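Local coordinates for molybdopterin-guanine dinucleotide biosynthesis protein B (mobB) (PDB 2F1R) that probably binds GTP through a P-loop and takes part in making the molybdopterin-guanine dinucleotide cofactor, at the interface of chains A and B. Numbering follows the deposited sequence. Chains: chain A/B, molybdopterin-guanine dinucleotide biosynthesis protein B (mobB).

Contact 1: the interface of chains A and B. Residues chain A 52-53, 56; chain B 16, 19, 35, 37, 102.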
# COMPACT_ATOMS: atom_id res chain seq x y z
N ASP A 52 16.30 -0.71 -0.60
CA ASP A 52 16.34 0.42 0.34
C ASP A 52 15.05 0.61 1.11
O ASP A 52 15.08 1.01 2.26
CB ASP A 52 16.72 1.74 -0.36
CG ASP A 52 18.21 1.80 -0.75
OD1 ASP A 52 19.03 1.05 -0.16
OD2 ASP A 52 18.55 2.61 -1.63
N SER A 53 13.91 0.35 0.46
CA SER A 53 12.62 0.56 1.11
C SER A 53 12.43 -0.47 2.23
O SER A 53 11.88 -0.16 3.30
CB SER A 53 11.48 0.55 0.09
OG SER A 53 11.54 -0.54 -0.79
N ILE A 56 14.60 0.99 5.02
CA ILE A 56 13.86 2.09 5.66
C ILE A 56 12.71 1.48 6.52
O ILE A 56 12.55 1.80 7.69
CB ILE A 56 13.35 3.15 4.62
CG1 ILE A 56 14.54 3.94 4.05
CG2 ILE A 56 12.38 4.11 5.28
CD1 ILE A 56 14.42 4.35 2.60
N THR B 16 19.76 7.23 2.10
CA THR B 16 19.19 6.06 2.82
C THR B 16 19.83 5.79 4.17
O THR B 16 19.13 5.62 5.18
CB THR B 16 19.28 4.74 1.96
OG1 THR B 16 18.64 4.95 0.71
CG2 THR B 16 18.60 3.54 2.69
N ILE B 19 18.63 8.51 6.66
CA ILE B 19 17.26 8.24 7.08
C ILE B 19 17.17 7.07 8.07
O ILE B 19 16.59 7.20 9.17
CB ILE B 19 16.33 8.08 5.86
CG1 ILE B 19 16.31 9.40 5.04
CG2 ILE B 19 14.93 7.62 6.34
CD1 ILE B 19 15.73 9.29 3.64
N VAL B 35 8.04 7.37 5.13
CA VAL B 35 8.97 7.80 4.10
C VAL B 35 8.38 7.50 2.74
O VAL B 35 7.99 6.36 2.48
CB VAL B 35 10.33 7.07 4.23
CG1 VAL B 35 11.25 7.36 3.03
CG2 VAL B 35 11.04 7.44 5.57
N LYS B 37 9.28 7.31 -1.02
CA LYS B 37 10.30 7.19 -2.06
C LYS B 37 9.64 7.15 -3.44
O LYS B 37 8.92 6.22 -3.76
CB LYS B 37 11.17 5.93 -1.95
CG LYS B 37 11.33 5.26 -0.59
CD LYS B 37 12.52 4.28 -0.62
CE LYS B 37 12.53 3.44 -1.91
NZ LYS B 37 13.88 2.84 -2.37
N GLU B 102 12.27 10.70 0.21
CA GLU B 102 13.54 10.43 -0.36
C GLU B 102 13.47 10.78 -1.85
O GLU B 102 12.90 10.05 -2.68
CB GLU B 102 14.01 8.98 -0.07
CG GLU B 102 15.40 8.71 -0.59
CD GLU B 102 16.05 7.42 -0.09
OE1 GLU B 102 17.26 7.46 0.15
OE2 GLU B 102 15.38 6.38 0.02
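This is a helix-to-nucleotide-site interface between two copies of MobB, a P-loop protein: helix 52-59 of chain A lies against the start of helix 14-28, strand 33-38 and the end of strand 98-102 of chain B, beside what is probably the GTP site, joining the two copies of the deposited assembly, whose two-fold pairing may be the biological dimer. B:Thr16 directly follows the lysine of the P-loop, at the position that in this fold usually serves the nucleotide's magnesium ion. Its side-chain hydroxyl OG1 sits 2.9 Å from the carboxylate OE1 of B:Glu102, in a hydrogen bond that uses the syn lone pair of OE1. From chain A, the carboxylate OD2 of A:Asp52 reaches the same hydroxyl at 3.3 Å, a weak bond, while B:Thr16 CG2 rests 3.9 Å from A:Asp52 CG. With an alanine here, B:Glu102 OE1 would probably lose its hydroxyl partner, A:Asp52 OD2 its weak bond, and a gap would open where CG2 met the carboxylate. A:Ile56 fills the middle of the patch in two directions. Its branch methyl CG2, anti to the backbone N, meets B:Val35 CG2 at 3.6 Å, the side chains crossing at about a right angle; the longer arm carries CD1 to 3.7 Å from B:Lys37 CD and 3.4 Å from B:Glu102 OE2. The B:Lys37 chain, bent at chi3 (-44°), runs past A:Ser53, B:Lys37 CE 3.7 Å from A:Ser53 CB.

Contact 2: the interface of chains A and B. Residues chain A 32-33, 71, 93, 96; chain B 62, 73, 75.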
# COMPACT_ATOMS: atom_id res chain seq x y z
N ARG A 32 -14.36 0.07 -10.18
CA ARG A 32 -13.12 0.11 -9.39
C ARG A 32 -13.12 -1.06 -8.40
O ARG A 32 -13.96 -1.09 -7.52
CB ARG A 32 -13.05 1.42 -8.52
CG ARG A 32 -12.60 2.71 -9.22
CD ARG A 32 -12.60 3.95 -8.20
NE ARG A 32 -11.58 3.91 -7.09
CZ ARG A 32 -10.27 3.77 -7.25
NH1 ARG A 32 -9.75 3.59 -8.45
NH2 ARG A 32 -9.49 3.83 -6.20
N VAL A 33 -12.17 -2.01 -8.53
CA VAL A 33 -12.14 -3.18 -7.66
C VAL A 33 -10.85 -3.31 -6.80
O VAL A 33 -9.73 -3.07 -7.26
CB VAL A 33 -12.42 -4.49 -8.44
CG1 VAL A 33 -12.62 -5.66 -7.46
CG2 VAL A 33 -13.65 -4.36 -9.41
N LEU A 71 1.29 2.99 -6.81
CA LEU A 71 1.72 3.35 -5.45
C LEU A 71 1.59 2.15 -4.51
O LEU A 71 0.59 1.40 -4.60
CB LEU A 71 0.89 4.52 -4.93
CG LEU A 71 1.42 5.24 -3.69
CD1 LEU A 71 1.22 6.74 -3.81
CD2 LEU A 71 0.75 4.71 -2.44
N LEU A 93 -10.10 1.48 1.54
CA LEU A 93 -10.92 0.89 0.50
C LEU A 93 -12.27 1.56 0.31
O LEU A 93 -13.10 1.07 -0.45
CB LEU A 93 -11.08 -0.62 0.79
CG LEU A 93 -9.83 -1.54 0.84
CD1 LEU A 93 -10.22 -3.00 0.80
CD2 LEU A 93 -8.83 -1.29 -0.24
N TYR A 96 -13.81 2.25 -3.36
CA TYR A 96 -13.99 1.21 -4.33
C TYR A 96 -15.45 0.88 -4.53
O TYR A 96 -16.26 1.02 -3.63
CB TYR A 96 -13.22 -0.03 -3.89
CG TYR A 96 -11.78 0.22 -4.12
CD1 TYR A 96 -11.19 -0.09 -5.32
CD2 TYR A 96 -10.98 0.83 -3.12
CE1 TYR A 96 -9.83 0.15 -5.54
CE2 TYR A 96 -9.62 1.07 -3.32
CZ TYR A 96 -9.05 0.74 -4.53
OH TYR A 96 -7.66 0.99 -4.74
N ASP B 62 -6.69 -3.46 -7.62
CA ASP B 62 -5.71 -3.00 -6.59
C ASP B 62 -5.71 -4.07 -5.48
O ASP B 62 -6.69 -4.84 -5.37
CB ASP B 62 -6.07 -1.61 -6.04
CG ASP B 62 -6.09 -0.55 -7.12
OD1 ASP B 62 -5.48 -0.78 -8.13
OD2 ASP B 62 -6.74 0.51 -6.99
N PHE B 73 -0.50 -2.24 0.52
CA PHE B 73 -1.58 -1.79 -0.34
C PHE B 73 -0.92 -1.30 -1.61
O PHE B 73 -0.07 -0.39 -1.56
CB PHE B 73 -2.39 -0.69 0.37
CG PHE B 73 -3.48 -0.04 -0.51
CD1 PHE B 73 -4.41 -0.81 -1.26
CD2 PHE B 73 -3.61 1.34 -0.56
CE1 PHE B 73 -5.41 -0.20 -2.01
CE2 PHE B 73 -4.62 1.96 -1.31
CZ PHE B 73 -5.52 1.17 -2.03
N ARG B 75 -1.87 0.13 -5.37
CA ARG B 75 -2.93 0.64 -6.21
C ARG B 75 -2.46 1.40 -7.47
O ARG B 75 -1.46 2.11 -7.43
CB ARG B 75 -3.85 1.53 -5.38
CG ARG B 75 -3.20 2.76 -4.76
CD ARG B 75 -4.30 3.85 -4.42
NE ARG B 75 -4.88 4.40 -5.63
CZ ARG B 75 -5.81 5.35 -5.67
NH1 ARG B 75 -6.29 5.90 -4.56
NH2 ARG B 75 -6.24 5.78 -6.84
O HOH W 1 -6.92 2.86 -8.19
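A:Tyr96 sets its phenol hydroxyl against B:Asp62, and OH donates a very short hydrogen bond, 2.5 Å, to the carboxylate OD2 through the anti lone pair. OD2 lies in the plane of the ring at its edge, yet the carboxylate stands nearly upright to that ring, 86° between planes. B:Phe73 CZ comes within 3.5 Å of A:Tyr96 OH. Backbone bonds tighten this part further: B:Asp62 N donates to A:Val33 O, and A:Leu71 and B:Arg75 form an antiparallel bridge, with B:Arg75 N 2.9 Å from A:Leu71 O and a matching bond back. The other side is looser and uses water. A:Arg32 NH1 is 2.9 Å from water 1, which lies 2.6 Å from B:Asp62 OD2, so one carboxylate oxygen serves both phenol and water. The A:Arg32 guanidinium is covered on one face by A:Tyr96 CE1, and its NH2 lies over a face of the B:Arg75 guanidinium, the planes 41° apart. B:Arg75 gets there with CG between the backbone N and the carbonyl carbon (chi1 62°) and a bend at chi3; the nearby B:Asp62 carboxylate may offset the charges. The site sets strands of chain B in register with those of chain A, making one sheet through both copies.

Contact 3: the interface of chains A and B. Residues chain A 77, 82, 88, 92, 104; chain B 64, 66-67, 71.
Above the rim of the A:Tyr92 ring, in this MobB-family P-loop protein, sits methyl CD2 of B:Leu71, 3.3 Å from A:Tyr92 CE2 and 3.4 Å from the phenol OH, a tight fit in which the two side chains slide past each other in opposite directions. At the ring's edge, in plane, is the backbone oxygen of A:Ile88, one turn earlier in helix 85-93. The second ring, A:Phe104, points its para carbon CZ straight at the methyl CB of B:Ala66, a light touch at 4.1 Å. The patch is an apolar helix-on-sheet packing, with strands 62-66 and 70-76 of chain B lying under helix 85-93 of chain A. B:Leu71 is its hub. With CG anti to the backbone N (chi1 -178°), its two methyls part: CD2 goes to the tyrosine, while CD1 meets A:Ile88 CG1 at 3.8 Å. Nearer its backbone, B:Leu71 CB is 4.0 Å from A:Val77 CG1. A:Ile88 spans both strands, because its branch methyl CG2 also reaches B:Val64 CG1, 4.0 Å away. Farther along, the small B:Ala66 lets the chains come close, its CB 3.5 Å from A:Gly82 O, the carbonyl oxygen at the end of helix 79-82.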
# COMPACT_ATOMS: atom_id res chain seq x y z
N VAL A 77 1.20 -2.95 11.42
CA VAL A 77 -0.08 -3.01 12.12
C VAL A 77 0.01 -3.89 13.39
O VAL A 77 0.87 -4.74 13.45
CB VAL A 77 -1.23 -3.54 11.18
CG1 VAL A 77 -1.42 -2.58 10.04
CG2 VAL A 77 -0.93 -4.99 10.69
N GLY A 82 -4.60 -6.01 11.36
CA GLY A 82 -4.36 -6.70 10.09
C GLY A 82 -5.39 -7.77 9.81
O GLY A 82 -5.63 -8.11 8.67
N ILE A 88 -9.51 -2.33 7.68
CA ILE A 88 -8.84 -2.22 6.39
C ILE A 88 -9.69 -1.41 5.39
O ILE A 88 -9.17 -0.50 4.77
CB ILE A 88 -8.41 -3.57 5.80
CG1 ILE A 88 -7.43 -4.31 6.71
CG2 ILE A 88 -7.72 -3.41 4.44
CD1 ILE A 88 -7.29 -5.85 6.38
N TYR A 92 -8.49 2.25 3.71
CA TYR A 92 -7.91 2.03 2.40
C TYR A 92 -8.89 1.94 1.25
O TYR A 92 -8.54 2.23 0.12
CB TYR A 92 -7.08 0.75 2.43
CG TYR A 92 -5.78 0.91 3.15
CD1 TYR A 92 -4.69 1.48 2.52
CD2 TYR A 92 -5.64 0.50 4.47
CE1 TYR A 92 -3.49 1.64 3.17
CE2 TYR A 92 -4.44 0.65 5.14
CZ TYR A 92 -3.37 1.22 4.47
OH TYR A 92 -2.16 1.38 5.13
N PHE A 104 -10.50 -14.99 4.23
CA PHE A 104 -11.18 -14.37 5.38
C PHE A 104 -12.58 -14.96 5.61
O PHE A 104 -13.51 -14.23 5.99
CB PHE A 104 -11.33 -12.83 5.18
CG PHE A 104 -10.03 -12.09 5.22
CD1 PHE A 104 -9.62 -11.45 6.39
CD2 PHE A 104 -9.21 -12.03 4.10
CE1 PHE A 104 -8.36 -10.73 6.41
CE2 PHE A 104 -7.95 -11.31 4.13
CZ PHE A 104 -7.55 -10.69 5.28
N VAL B 64 -4.74 -5.28 -1.39
CA VAL B 64 -4.21 -5.29 -0.02
C VAL B 64 -3.68 -6.72 0.33
O VAL B 64 -4.41 -7.72 0.21
CB VAL B 64 -5.25 -4.86 1.06
CG1 VAL B 64 -4.63 -4.93 2.49
CG2 VAL B 64 -5.80 -3.43 0.78
N ALA B 66 -2.49 -8.56 3.66
CA ALA B 66 -2.59 -8.47 5.09
C ALA B 66 -1.86 -9.63 5.80
O ALA B 66 -1.98 -10.80 5.43
CB ALA B 66 -4.09 -8.42 5.51
N SER B 67 -1.07 -9.27 6.80
CA SER B 67 -0.34 -10.22 7.59
C SER B 67 -0.45 -9.85 9.05
O SER B 67 -0.98 -8.77 9.38
CB SER B 67 1.11 -10.33 7.14
OG SER B 67 1.91 -9.31 7.69
N LEU B 71 0.95 -4.48 6.80
CA LEU B 71 -0.04 -4.39 5.73
C LEU B 71 0.56 -3.73 4.49
O LEU B 71 1.25 -2.72 4.53
CB LEU B 71 -1.26 -3.61 6.21
CG LEU B 71 -2.41 -3.46 5.21
CD1 LEU B 71 -3.72 -3.92 5.83
CD2 LEU B 71 -2.52 -2.02 4.73

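Contacts 2 and 3 are neighbours, their C-alpha centres about 13 Å apart, and both use strands 62-66 and 70-76 of chain B and helix 85-93 of chain A; Leu71 serves in each, from chain A in contact 2 and from chain B in contact 3. Contact 1 stands off, about 23 Å from contact 2 and 22 Å from contact 3. Strand 33-37 ties it to contact 2 through the two-fold, since each copy gives that strand to both kinds of contact. The shared sheet may hold each helix 52-59 beside the other copy's P-loop, which would suit a biological dimer, though the structure alone does not show one.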